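PDB 3AJF: suppressor of RNA silencing p3 from Rice hoja blanca virus, which suppresses RNA-mediated gene silencing in the infected host, presumably by binding double-stranded RNA, and works as a homodimer. Local coordinates for residues L13-D18 against T78-T83; L20-D25 against I60-H65; D25-R30 against L52-K57; I43-D48 against S85-E90. All blocks are in the same frame, centred on the assembly; numbering follows the deposited sequence.

All four contacts lie in the helical domain of p3, which is one piece of the longer protein. Interactions 2 and 3 are neighbours, about 8 Å between centres; both join helix 17-30 to helix 49-64 and they share Asp25. In sequence, interaction 3 is nested inside the loop closed by interaction 2, and both inside the loop closed by interaction 1, which brings strand 13-14 and Ile15 onto helix 74-85. Interaction 4, about 15 Å from interaction 1 and 18 Å from interaction 2 between centres, alternates with the others along the chain. Packing between neighbouring contacts merges them into one core, and all four come within reach of the second subunit.

Interaction 1: L13-D18 against T78-T83; sequences LPIPID and TCLVST
Leu13, in a short strand, and Ile15, two residues on, run past one flank of helix 74-85 with their CA atoms 7.9 Å from that of Cys79 and 8.7 Å from that of Leu80 respectively, a spacing bridged by side chains alone. Leu13 reaches across with one branch: its CD1 lies 4.0 Å from Cys79 SG and 4.1 Å from Cys79 CB, a purely apolar touch. The sulfur stands on that side of the helix because it is anti to its own backbone nitrogen (chi1 -170°). There it is bonded to Cys10 SG, and a disulfide, being apolar and compact, suits a place beside leucine. Cys10 belongs to strand 9-10, the antiparallel partner of strand 13-14, so the small hairpin before the first helix is tied covalently to helix 74-85, while Leu13 packs next to the tie. Further along, the CB-bearing side of Ile15 faces the helix, and its CG2 methyl meets Leu80 CD1 at 4.2 Å. Leu80 leaves its helix obliquely, yet its extended chain (chi2 179°) carries the methyl group over to the isoleucine. Both are buried, as suits wholly hydrocarbon side chains. Pro16 then takes the N-cap position of helix 17-30. On another side of helix 74-85, Ser82 OG is hydrogen-bonded to Ser82 OG of the second subunit.

Interaction 2: L20-D25 against I60-H65; sequences LSLFFD and IWMLSH
Met62, present as selenomethionine, reaches from helix 49-64 to helix 17-30 and ends against Leu22 and Phe23. Its first torsion sets CG anti to the carbonyl carbon (chi1 -67°), and the chain, extended through chi2, carries the selenium to the base of Phe23, 3.8 Å from its CA. A bend at chi3 (67°) then directs CE to Leu22. A long, unbranched and pliable side chain is well suited to such a bridge, since the CA atoms of Phe23 and Met62 are 8.2 Å apart. The ring of Phe23 is met obliquely: the selenium lies 4.8 Å from the ring centroid, 50° off the normal, with CD1 the closest ring atom at 3.9 Å. This is a Met-aromatic contact, made where helices 17-30 and 49-64 pack in the helical core. The Phe23 side chain crosses that of Met62 at about a right angle, and its ring continues inward to Phe55 and Phe39. Leu22 instead slides past Met62 in the opposite direction, its CD2 lying 3.9 Å from Met62 CE. Further along helix 49-64, the hydroxyl of Ser64 folds back on the preceding turn: Ser64 OG donates to Ile60 O at 2.8 Å, coming from above the carbonyl plane, while Ser64 N binds the same oxygen. Leu77 of helix 74-85 and Leu69 also lie against Met62.

Interaction 3: D25-R30 against L52-K57; sequences DILNER and LSVFLK. With SO4 (sulfate ion), chain E.
Leu27 points from helix 17-30 toward helix 49-64, where it meets Val54 and Phe55. The backbones come close here, with Leu27 CA and Phe55 CA 6.8 Å apart, a spacing that a leucine can span. From CB, the chain turns to place CG anti to the backbone nitrogen (chi1 173°), and the fork at CG then divides the work between its two methyl groups. CD1 goes to Val54, touching CG1 at 3.7 Å and lying 3.8 Å from the backbone oxygen, Val54 O. CD2 goes to Phe55, 4.0 Å from CD1 of the ring, which it approaches obliquely, and 4.1 Å from Phe55 CA. The leucine crosses both partners at about a right angle; the methyl touches the near part of the Phe55 ring and the backbone at its base, while the ring also meets Phe23 and Tyr84. Val54 suits its place through its two branches: CG1 faces the leucine, and CG2 lies near a sulfate ion, probably from the crystallisation liquor. Lys57 NZ donates a hydrogen bond to sulfate O1 at 3.0 Å, its chain bent at chi3 to reach it. Arg30 turns its guanidinium edge to the same ion, but NH1 comes too close for a normal contact, so the geometry there, including a weak NH2 to O3 bond, is doubtful. Such a basic patch might contact an RNA phosphate, though this sulfate is no evidence of it. Beside the ion, the leucine, valine and phenylalanine form an apolar seam typical of helix-helix packing in a helical domain.

Interaction 4: I43-D48 against S85-E90; sequences IRKPDD and SEYFVE
Pro46 sets its CD-CG edge over the face of the Tyr87 ring, and this CH-pi contact is the core of the pair. Pro46 CD sits 3.6 Å from the ring centroid, only 6° off the normal, so that it stands over the middle of one face. The ring atoms surround it almost evenly, with Tyr87 CD2 nearest at 3.7 Å. Proline suits the position because the CH groups next to its nitrogen are somewhat polarised and its compact, rigid ring offers apolar CH groups. A chi1 of -76° carries the tyrosine ring to Pro46, and chi2 near -84° turns its face to it.

Apolar packing widens the contact. Pro46 CG lies 3.8 Å from Tyr87 CD2, and Lys45 CG comes obliquely to Tyr87 CE1 at 4.2 Å before its extended chain leads away. The arrangement joins the turn that ends helix 36-44 to the chain following helix 74-85; Leu52 of helix 49-64 also packs on Pro46.

Hydrogen bonds surround the contact. Asp48, at the N-cap of helix 49-64, accepts one from Asn51 N through OD1, and Ile43 O is hydrogen-bonded to Tyr84 OH. Past the tyrosine, Phe88 O accepts a hydrogen bond from Arg74 NH2 of the second subunit.

Interaction 1: L13-D18 against T78-T83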
loop_
_atom_site.group_PDB
_atom_site.type_symbol
_atom_site.label_atom_id
_atom_site.label_comp_id
_atom_site.label_asym_id
_atom_site.label_seq_id
_atom_site.Cartn_x
_atom_site.Cartn_y
_atom_site.Cartn_z
ATOM N N LEU A 13 5.378 10.093 -12.857
ATOM C CA LEU A 13 4.662 11.154 -12.166
ATOM C C LEU A 13 5.626 11.806 -11.182
ATOM O O LEU A 13 6.252 11.099 -10.383
ATOM C CB LEU A 13 3.469 10.580 -11.386
ATOM C CG LEU A 13 2.419 9.690 -12.066
ATOM C CD1 LEU A 13 1.456 9.073 -11.021
ATOM C CD2 LEU A 13 1.626 10.438 -13.134
ATOM N N PRO A 14 5.751 13.140 -11.234
ATOM C CA PRO A 14 6.599 13.907 -10.323
ATOM C C PRO A 14 6.207 13.742 -8.853
ATOM O O PRO A 14 5.029 13.843 -8.496
ATOM C CB PRO A 14 6.375 15.348 -10.763
ATOM C CG PRO A 14 5.983 15.230 -12.230
ATOM C CD PRO A 14 5.112 14.006 -12.245
ATOM N N ILE A 15 7.203 13.469 -8.016
ATOM C CA ILE A 15 6.997 13.299 -6.587
ATOM C C ILE A 15 7.654 14.484 -5.945
ATOM O O ILE A 15 8.870 14.539 -5.926
ATOM C CB ILE A 15 7.730 12.054 -6.070
ATOM C CG1 ILE A 15 7.308 10.840 -6.845
ATOM C CG2 ILE A 15 7.546 11.864 -4.533
ATOM C CD1 ILE A 15 8.453 9.978 -7.060
ATOM N N PRO A 16 6.869 15.417 -5.377
ATOM C CA PRO A 16 7.506 16.581 -4.772
ATOM C C PRO A 16 8.431 16.188 -3.619
ATOM O O PRO A 16 8.122 15.286 -2.829
ATOM C CB PRO A 16 6.318 17.427 -4.282
ATOM C CG PRO A 16 5.154 16.920 -5.021
ATOM C CD PRO A 16 5.404 15.464 -5.247
ATOM N N ILE A 17 9.587 16.833 -3.563
ATOM C CA ILE A 17 10.637 16.490 -2.579
ATOM C C ILE A 17 10.194 16.701 -1.107
ATOM O O ILE A 17 10.560 15.910 -0.203
ATOM C CB ILE A 17 11.997 17.204 -2.942
ATOM C CG1 ILE A 17 13.173 16.632 -2.131
ATOM C CG2 ILE A 17 11.883 18.708 -2.790
ATOM C CD1 ILE A 17 13.661 15.257 -2.613
ATOM N N ASP A 18 9.360 17.720 -0.883
ATOM C CA ASP A 18 8.778 17.964 0.428
ATOM C C ASP A 18 7.799 16.876 0.840
ATOM O O ASP A 18 7.565 16.700 2.047
ATOM C CB ASP A 18 8.099 19.319 0.487
ATOM C CG ASP A 18 9.106 20.503 0.376
ATOM O OD1 ASP A 18 10.333 20.305 0.566
ATOM O OD2 ASP A 18 8.650 21.637 0.131
ATOM N N THR A 78 -0.025 8.195 -3.501
ATOM C CA THR A 78 -0.696 6.981 -3.881
ATOM C C THR A 78 0.189 6.179 -4.826
ATOM O O THR A 78 0.231 4.938 -4.740
ATOM C CB THR A 78 -2.050 7.314 -4.564
ATOM O OG1 THR A 78 -2.909 7.942 -3.603
ATOM C CG2 THR A 78 -2.718 6.069 -5.086
ATOM N N CYS A 79 0.879 6.871 -5.728
ATOM C CA CYS A 79 1.846 6.216 -6.616
ATOM C C CYS A 79 2.878 5.439 -5.800
ATOM O O CYS A 79 3.166 4.273 -6.100
ATOM C CB CYS A 79 2.591 7.227 -7.536
ATOM S SG CYS A 79 3.587 6.414 -8.839
ATOM N N LEU A 80 3.443 6.095 -4.782
ATOM C CA LEU A 80 4.445 5.461 -3.912
ATOM C C LEU A 80 3.876 4.197 -3.232
ATOM O O LEU A 80 4.522 3.122 -3.216
ATOM C CB LEU A 80 4.916 6.472 -2.856
ATOM C CG LEU A 80 5.685 7.694 -3.380
ATOM C CD1 LEU A 80 6.073 8.649 -2.216
ATOM C CD2 LEU A 80 6.924 7.225 -4.174
ATOM N N VAL A 81 2.652 4.307 -2.706
ATOM C CA VAL A 81 2.017 3.160 -2.083
ATOM C C VAL A 81 1.897 2.017 -3.096
ATOM O O VAL A 81 2.265 0.862 -2.817
ATOM C CB VAL A 81 0.631 3.487 -1.445
ATOM C CG1 VAL A 81 -0.088 2.181 -1.060
ATOM C CG2 VAL A 81 0.821 4.268 -0.238
ATOM N N SER A 82 1.366 2.361 -4.264
ATOM C CA SER A 82 1.057 1.409 -5.297
ATOM C C SER A 82 2.340 0.724 -5.771
ATOM O O SER A 82 2.380 -0.532 -5.889
ATOM C CB SER A 82 0.287 2.122 -6.422
ATOM O OG SER A 82 0.283 1.360 -7.591
ATOM N N THR A 83 3.395 1.511 -5.999
ATOM C CA THR A 83 4.664 0.964 -6.472
ATOM C C THR A 83 5.479 0.186 -5.438
ATOM O O THR A 83 6.048 -0.860 -5.767
ATOM C CB THR A 83 5.598 2.036 -7.174
ATOM O OG1 THR A 83 6.088 2.955 -6.212
ATOM C CG2 THR A 83 4.849 2.822 -8.136
#

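Interaction 2: L20-D25 against I60-H65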
loop_
_atom_site.group_PDB
_atom_site.type_symbol
_atom_site.label_atom_id
_atom_site.label_comp_id
_atom_site.label_asym_id
_atom_site.label_seq_id
_atom_site.Cartn_x
_atom_site.Cartn_y
_atom_site.Cartn_z
ATOM N N LEU A 20 8.344 13.595 0.181
ATOM C CA LEU A 20 9.222 12.568 0.759
ATOM C C LEU A 20 9.698 12.943 2.160
ATOM O O LEU A 20 9.800 12.076 3.036
ATOM C CB LEU A 20 10.402 12.239 -0.166
ATOM C CG LEU A 20 10.069 11.559 -1.514
ATOM C CD1 LEU A 20 11.332 11.464 -2.398
ATOM C CD2 LEU A 20 9.445 10.186 -1.328
ATOM N N SER A 21 9.981 14.224 2.380
ATOM C CA SER A 21 10.359 14.705 3.706
ATOM C C SER A 21 9.231 14.571 4.703
ATOM O O SER A 21 9.464 14.192 5.865
ATOM C CB SER A 21 10.749 16.184 3.655
ATOM O OG SER A 21 11.884 16.329 2.844
ATOM N N LEU A 22 8.026 14.961 4.282
ATOM C CA LEU A 22 6.858 14.879 5.163
ATOM C C LEU A 22 6.559 13.417 5.556
ATOM O O LEU A 22 6.276 13.138 6.732
ATOM C CB LEU A 22 5.640 15.506 4.481
ATOM C CG LEU A 22 4.315 15.430 5.247
ATOM C CD1 LEU A 22 4.393 16.243 6.581
ATOM C CD2 LEU A 22 3.158 15.855 4.352
ATOM N N PHE A 23 6.649 12.517 4.567
ATOM C CA PHE A 23 6.425 11.056 4.733
ATOM C C PHE A 23 7.442 10.575 5.770
ATOM O O PHE A 23 7.051 9.980 6.786
ATOM C CB PHE A 23 6.600 10.372 3.362
ATOM C CG PHE A 23 6.377 8.864 3.327
ATOM C CD1 PHE A 23 5.830 8.144 4.400
ATOM C CD2 PHE A 23 6.677 8.175 2.147
ATOM C CE1 PHE A 23 5.643 6.768 4.312
ATOM C CE2 PHE A 23 6.462 6.783 2.041
ATOM C CZ PHE A 23 5.946 6.081 3.135
ATOM N N PHE A 24 8.723 10.886 5.556
ATOM C CA PHE A 24 9.744 10.443 6.493
ATOM C C PHE A 24 9.475 10.960 7.934
ATOM O O PHE A 24 9.590 10.217 8.925
ATOM C CB PHE A 24 11.155 10.871 6.057
ATOM C CG PHE A 24 12.190 10.548 7.098
ATOM C CD1 PHE A 24 12.505 9.219 7.368
ATOM C CD2 PHE A 24 12.751 11.555 7.896
ATOM C CE1 PHE A 24 13.420 8.873 8.389
ATOM C CE2 PHE A 24 13.683 11.242 8.914
ATOM C CZ PHE A 24 14.013 9.885 9.151
ATOM N N ASP A 25 9.099 12.232 8.047
ATOM C CA ASP A 25 8.866 12.854 9.356
ATOM C C ASP A 25 7.744 12.138 10.118
ATOM O O ASP A 25 7.847 11.902 11.335
ATOM C CB ASP A 25 8.497 14.317 9.184
ATOM C CG ASP A 25 9.690 15.187 8.912
ATOM O OD1 ASP A 25 10.834 14.683 9.016
ATOM O OD2 ASP A 25 9.500 16.388 8.608
ATOM N N ILE A 60 -0.386 5.021 3.894
ATOM C CA ILE A 60 -1.831 4.737 3.858
ATOM C C ILE A 60 -2.577 5.556 4.940
ATOM O O ILE A 60 -3.640 6.121 4.680
ATOM C CB ILE A 60 -2.125 3.229 3.986
ATOM C CG1 ILE A 60 -1.600 2.501 2.702
ATOM C CG2 ILE A 60 -3.660 2.971 4.195
ATOM C CD1 ILE A 60 -1.586 0.926 2.784
ATOM N N TRP A 61 -1.997 5.639 6.132
ATOM C CA TRP A 61 -2.550 6.532 7.163
ATOM C C TRP A 61 -2.680 7.990 6.683
ATOM O O TRP A 61 -3.730 8.621 6.866
ATOM C CB TRP A 61 -1.794 6.435 8.505
ATOM C CG TRP A 61 -2.333 7.454 9.458
ATOM C CD1 TRP A 61 -3.367 7.293 10.356
ATOM C CD2 TRP A 61 -1.895 8.797 9.579
ATOM N NE1 TRP A 61 -3.576 8.475 11.051
ATOM C CE2 TRP A 61 -2.697 9.418 10.575
ATOM C CE3 TRP A 61 -0.881 9.545 8.962
ATOM C CZ2 TRP A 61 -2.525 10.756 10.953
ATOM C CZ3 TRP A 61 -0.704 10.890 9.348
ATOM C CH2 TRP A 61 -1.538 11.481 10.328
HETATM N N MSE A 62 -1.628 8.518 6.063
HETATM C CA MSE A 62 -1.625 9.887 5.536
HETATM C C MSE A 62 -2.735 10.110 4.501
HETATM O O MSE A 62 -3.274 11.225 4.392
HETATM C CB MSE A 62 -0.283 10.227 4.896
HETATM C CG MSE A 62 0.904 10.308 5.840
HETATM SE SE MSE A 62 2.672 10.291 4.965
HETATM C CE MSE A 62 2.739 12.023 3.962
ATOM N N LEU A 63 -3.035 9.082 3.697
ATOM C CA LEU A 63 -4.081 9.191 2.674
ATOM C C LEU A 63 -5.491 8.991 3.239
ATOM O O LEU A 63 -6.467 9.539 2.709
ATOM C CB LEU A 63 -3.840 8.171 1.553
ATOM C CG LEU A 63 -2.617 8.446 0.679
ATOM C CD1 LEU A 63 -2.152 7.187 -0.111
ATOM C CD2 LEU A 63 -2.959 9.616 -0.252
ATOM N N SER A 64 -5.605 8.172 4.269
ATOM C CA SER A 64 -6.913 7.760 4.751
ATOM C C SER A 64 -7.387 8.607 5.929
ATOM O O SER A 64 -8.593 8.691 6.176
ATOM C CB SER A 64 -6.893 6.277 5.130
ATOM O OG SER A 64 -6.014 6.014 6.223
ATOM N N HIS A 65 -6.448 9.202 6.670
ATOM C CA HIS A 65 -6.812 9.870 7.944
ATOM C C HIS A 65 -6.401 11.336 8.012
ATOM O O HIS A 65 -7.071 12.127 8.668
ATOM C CB HIS A 65 -6.234 9.140 9.156
ATOM C CG HIS A 65 -6.865 7.813 9.420
ATOM N ND1 HIS A 65 -7.869 7.632 10.344
ATOM C CD2 HIS A 65 -6.633 6.601 8.876
ATOM C CE1 HIS A 65 -8.243 6.363 10.347
ATOM N NE2 HIS A 65 -7.497 5.715 9.472
#

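Interaction 3: D25-R30 against L52-K57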
loop_
_atom_site.group_PDB
_atom_site.type_symbol
_atom_site.label_atom_id
_atom_site.label_comp_id
_atom_site.label_asym_id
_atom_site.label_seq_id
_atom_site.Cartn_x
_atom_site.Cartn_y
_atom_site.Cartn_z
ATOM N N ASP A 25 9.099 12.232 8.047
ATOM C CA ASP A 25 8.866 12.854 9.356
ATOM C C ASP A 25 7.744 12.138 10.118
ATOM O O ASP A 25 7.847 11.902 11.335
ATOM C CB ASP A 25 8.497 14.317 9.184
ATOM C CG ASP A 25 9.690 15.187 8.912
ATOM O OD1 ASP A 25 10.834 14.683 9.016
ATOM O OD2 ASP A 25 9.500 16.388 8.608
ATOM N N ILE A 26 6.677 11.815 9.390
ATOM C CA ILE A 26 5.501 11.174 9.972
ATOM C C ILE A 26 5.852 9.747 10.351
ATOM O O ILE A 26 5.551 9.314 11.456
ATOM C CB ILE A 26 4.303 11.267 8.980
ATOM C CG1 ILE A 26 3.781 12.712 8.979
ATOM C CG2 ILE A 26 3.204 10.271 9.325
ATOM C CD1 ILE A 26 2.712 13.052 7.922
ATOM N N LEU A 27 6.520 9.024 9.439
ATOM C CA LEU A 27 6.940 7.642 9.690
ATOM C C LEU A 27 7.876 7.576 10.906
ATOM O O LEU A 27 7.717 6.723 11.798
ATOM C CB LEU A 27 7.615 7.057 8.440
ATOM C CG LEU A 27 8.277 5.692 8.532
ATOM C CD1 LEU A 27 7.267 4.654 9.004
ATOM C CD2 LEU A 27 8.799 5.334 7.184
ATOM N N ASN A 28 8.832 8.491 10.934
ATOM C CA ASN A 28 9.854 8.507 11.973
ATOM C C ASN A 28 9.280 8.950 13.322
ATOM O O ASN A 28 9.745 8.514 14.381
ATOM C CB ASN A 28 11.058 9.389 11.551
ATOM C CG ASN A 28 12.137 9.479 12.632
ATOM O OD1 ASN A 28 12.230 10.488 13.336
ATOM N ND2 ASN A 28 12.963 8.435 12.757
ATOM N N GLU A 29 8.258 9.810 13.292
ATOM C CA GLU A 29 7.595 10.195 14.540
ATOM C C GLU A 29 6.889 8.966 15.141
ATOM O O GLU A 29 7.030 8.710 16.343
ATOM C CB GLU A 29 6.590 11.310 14.277
ATOM C CG GLU A 29 5.988 11.984 15.522
ATOM C CD GLU A 29 5.290 13.324 15.158
ATOM O OE1 GLU A 29 5.689 13.949 14.128
ATOM O OE2 GLU A 29 4.355 13.757 15.895
ATOM N N ARG A 30 6.149 8.223 14.307
ATOM C CA ARG A 30 5.436 7.010 14.771
ATOM C C ARG A 30 6.451 5.929 15.172
ATOM O O ARG A 30 6.262 5.243 16.168
ATOM C CB ARG A 30 4.432 6.483 13.720
ATOM C CG ARG A 30 3.385 5.425 14.259
ATOM C CD ARG A 30 2.106 6.049 14.836
ATOM N NE ARG A 30 1.174 5.069 15.438
ATOM C CZ ARG A 30 1.100 3.815 15.049
ATOM N NH1 ARG A 30 1.886 3.422 14.067
ATOM N NH2 ARG A 30 0.253 2.964 15.612
ATOM N N LEU A 52 8.880 -2.776 5.399
ATOM C CA LEU A 52 8.071 -2.294 4.272
ATOM C C LEU A 52 6.604 -2.121 4.708
ATOM O O LEU A 52 5.963 -1.189 4.317
ATOM C CB LEU A 52 8.161 -3.232 3.053
ATOM C CG LEU A 52 7.276 -2.866 1.834
ATOM C CD1 LEU A 52 7.663 -1.505 1.215
ATOM C CD2 LEU A 52 7.310 -3.961 0.766
ATOM N N SER A 53 6.087 -3.051 5.511
ATOM C CA SER A 53 4.726 -2.974 6.047
ATOM C C SER A 53 4.496 -1.685 6.815
ATOM O O SER A 53 3.474 -0.997 6.621
ATOM C CB SER A 53 4.452 -4.151 6.985
ATOM O OG SER A 53 3.199 -3.970 7.613
ATOM N N VAL A 54 5.439 -1.355 7.691
ATOM C CA VAL A 54 5.392 -0.131 8.486
ATOM C C VAL A 54 5.465 1.158 7.599
ATOM O O VAL A 54 4.674 2.104 7.775
ATOM C CB VAL A 54 6.519 -0.185 9.519
ATOM C CG1 VAL A 54 6.748 1.154 10.143
ATOM C CG2 VAL A 54 6.206 -1.243 10.607
ATOM N N PHE A 55 6.398 1.178 6.649
ATOM C CA PHE A 55 6.538 2.245 5.630
ATOM C C PHE A 55 5.223 2.472 4.883
ATOM O O PHE A 55 4.724 3.602 4.812
ATOM C CB PHE A 55 7.642 1.782 4.683
ATOM C CG PHE A 55 7.927 2.665 3.483
ATOM C CD1 PHE A 55 8.843 3.715 3.564
ATOM C CD2 PHE A 55 7.403 2.325 2.206
ATOM C CE1 PHE A 55 9.181 4.493 2.406
ATOM C CE2 PHE A 55 7.730 3.091 1.052
ATOM C CZ PHE A 55 8.612 4.158 1.149
ATOM N N LEU A 56 4.634 1.395 4.351
ATOM C CA LEU A 56 3.356 1.523 3.623
ATOM C C LEU A 56 2.188 1.961 4.512
ATOM O O LEU A 56 1.325 2.750 4.083
ATOM C CB LEU A 56 2.989 0.222 2.897
ATOM C CG LEU A 56 3.964 -0.254 1.800
ATOM C CD1 LEU A 56 3.591 -1.680 1.451
ATOM C CD2 LEU A 56 3.900 0.592 0.590
ATOM N N LYS A 57 2.137 1.436 5.737
ATOM C CA LYS A 57 1.061 1.783 6.655
ATOM C C LYS A 57 1.062 3.265 7.043
ATOM O O LYS A 57 -0.015 3.860 7.221
ATOM C CB LYS A 57 1.116 0.911 7.903
ATOM C CG LYS A 57 0.553 -0.453 7.678
ATOM C CD LYS A 57 1.202 -1.453 8.615
ATOM C CE LYS A 57 0.462 -1.666 9.894
ATOM N NZ LYS A 57 1.433 -2.382 10.818
HETATM S S SO4 E . 1.835 1.021 12.580
HETATM O O1 SO4 E . 2.734 -0.033 12.123
HETATM O O2 SO4 E . 2.138 2.305 11.956
HETATM O O3 SO4 E . 1.952 1.084 14.026
HETATM O O4 SO4 E . 0.455 0.700 12.244
#

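Interaction 4: I43-D48 against S85-E90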
loop_
_atom_site.group_PDB
_atom_site.type_symbol
_atom_site.label_atom_id
_atom_site.label_comp_id
_atom_site.label_asym_id
_atom_site.label_seq_id
_atom_site.Cartn_x
_atom_site.Cartn_y
_atom_site.Cartn_z
ATOM N N ILE A 43 13.473 3.154 -0.010
ATOM C CA ILE A 43 13.235 3.842 -1.270
ATOM C C ILE A 43 13.950 3.141 -2.434
ATOM O O ILE A 43 13.399 3.018 -3.563
ATOM C CB ILE A 43 13.649 5.355 -1.179
ATOM C CG1 ILE A 43 12.676 6.121 -0.264
ATOM C CG2 ILE A 43 13.669 6.025 -2.592
ATOM C CD1 ILE A 43 11.275 6.296 -0.807
ATOM N N ARG A 44 15.195 2.723 -2.164
ATOM C CA ARG A 44 16.015 2.049 -3.158
ATOM C C ARG A 44 15.556 0.628 -3.400
ATOM O O ARG A 44 15.477 0.198 -4.562
ATOM C CB ARG A 44 17.481 2.038 -2.727
ATOM C CG ARG A 44 18.122 3.407 -2.701
ATOM C CD ARG A 44 19.661 3.291 -2.714
ATOM N NE ARG A 44 20.160 2.538 -1.567
ATOM C CZ ARG A 44 20.383 3.050 -0.356
ATOM N NH1 ARG A 44 20.132 4.341 -0.089
ATOM N NH2 ARG A 44 20.851 2.258 0.606
ATOM N N LYS A 45 15.280 -0.110 -2.323
ATOM C CA LYS A 45 14.881 -1.515 -2.446
ATOM C C LYS A 45 14.503 -2.087 -1.113
ATOM O O LYS A 45 15.375 -2.392 -0.301
ATOM C CB LYS A 45 15.986 -2.393 -3.078
ATOM C CG LYS A 45 15.451 -3.766 -3.562
ATOM C CD LYS A 45 16.544 -4.565 -4.281
ATOM C CE LYS A 45 16.017 -5.898 -4.815
ATOM N NZ LYS A 45 17.183 -6.848 -5.122
ATOM N N PRO A 46 13.192 -2.185 -0.852
ATOM C CA PRO A 46 12.730 -2.782 0.415
ATOM C C PRO A 46 13.378 -4.158 0.638
ATOM O O PRO A 46 13.434 -4.970 -0.299
ATOM C CB PRO A 46 11.222 -2.915 0.184
ATOM C CG PRO A 46 10.911 -1.730 -0.754
ATOM C CD PRO A 46 12.077 -1.710 -1.690
ATOM N N ASP A 47 13.883 -4.423 1.835
ATOM C CA ASP A 47 14.649 -5.665 2.023
ATOM C C ASP A 47 14.148 -6.439 3.243
ATOM O O ASP A 47 14.701 -7.477 3.616
ATOM C CB ASP A 47 16.147 -5.358 2.131
ATOM C CG ASP A 47 16.494 -4.559 3.387
ATOM O OD1 ASP A 47 15.651 -3.781 3.875
ATOM O OD2 ASP A 47 17.612 -4.730 3.901
ATOM N N ASP A 48 13.087 -5.912 3.854
ATOM C CA ASP A 48 12.481 -6.533 5.013
ATOM C C ASP A 48 10.977 -6.345 4.906
ATOM O O ASP A 48 10.524 -5.206 4.847
ATOM C CB ASP A 48 12.974 -5.881 6.313
ATOM C CG ASP A 48 12.521 -6.644 7.542
ATOM O OD1 ASP A 48 11.359 -6.491 7.957
ATOM O OD2 ASP A 48 13.338 -7.416 8.096
ATOM N N SER A 85 4.390 -1.336 -2.759
ATOM C CA SER A 85 3.687 -2.586 -2.421
ATOM C C SER A 85 4.104 -3.735 -3.334
ATOM O O SER A 85 4.080 -4.915 -2.931
ATOM C CB SER A 85 2.160 -2.383 -2.405
ATOM O OG SER A 85 1.695 -2.118 -3.721
ATOM N N GLU A 86 4.544 -3.405 -4.541
ATOM C CA GLU A 86 4.944 -4.425 -5.536
ATOM C C GLU A 86 6.051 -5.341 -5.045
ATOM O O GLU A 86 6.132 -6.496 -5.454
ATOM C CB GLU A 86 5.402 -3.782 -6.859
ATOM C CG GLU A 86 4.318 -2.919 -7.528
ATOM C CD GLU A 86 4.845 -2.198 -8.790
ATOM O OE1 GLU A 86 5.968 -2.534 -9.212
ATOM O OE2 GLU A 86 4.140 -1.322 -9.349
ATOM N N TYR A 87 6.874 -4.849 -4.125
ATOM C CA TYR A 87 8.028 -5.600 -3.683
ATOM C C TYR A 87 7.578 -6.840 -2.893
ATOM O O TYR A 87 8.311 -7.813 -2.808
ATOM C CB TYR A 87 8.973 -4.688 -2.876
ATOM C CG TYR A 87 9.770 -3.754 -3.798
ATOM C CD1 TYR A 87 10.933 -4.192 -4.396
ATOM C CD2 TYR A 87 9.336 -2.468 -4.077
ATOM C CE1 TYR A 87 11.683 -3.371 -5.265
ATOM C CE2 TYR A 87 10.081 -1.619 -4.951
ATOM C CZ TYR A 87 11.252 -2.101 -5.524
ATOM O OH TYR A 87 12.017 -1.329 -6.389
ATOM N N PHE A 88 6.336 -6.841 -2.386
ATOM C CA PHE A 88 5.835 -8.024 -1.674
ATOM C C PHE A 88 5.790 -9.309 -2.491
ATOM O O PHE A 88 5.687 -10.408 -1.910
ATOM C CB PHE A 88 4.459 -7.791 -1.055
ATOM C CG PHE A 88 4.514 -7.012 0.244
ATOM C CD1 PHE A 88 5.350 -7.425 1.275
ATOM C CD2 PHE A 88 3.721 -5.889 0.429
ATOM C CE1 PHE A 88 5.373 -6.749 2.491
ATOM C CE2 PHE A 88 3.766 -5.187 1.645
ATOM C CZ PHE A 88 4.605 -5.631 2.669
ATOM N N VAL A 89 5.850 -9.204 -3.807
ATOM C CA VAL A 89 5.772 -10.402 -4.608
ATOM C C VAL A 89 6.974 -11.295 -4.266
ATOM O O VAL A 89 6.816 -12.506 -4.036
ATOM C CB VAL A 89 5.652 -10.097 -6.121
ATOM C CG1 VAL A 89 5.625 -11.364 -6.921
ATOM C CG2 VAL A 89 4.364 -9.317 -6.393
ATOM N N GLU A 90 8.161 -10.708 -4.170
ATOM C CA GLU A 90 9.344 -11.524 -3.895
ATOM C C GLU A 90 9.811 -11.462 -2.426
ATOM O O GLU A 90 10.525 -12.359 -1.954
ATOM C CB GLU A 90 10.474 -11.178 -4.882
ATOM C CG GLU A 90 10.286 -11.804 -6.297
ATOM C CD GLU A 90 11.260 -11.233 -7.369
ATOM O OE1 GLU A 90 11.381 -9.993 -7.518
ATOM O OE2 GLU A 90 11.905 -12.019 -8.081
#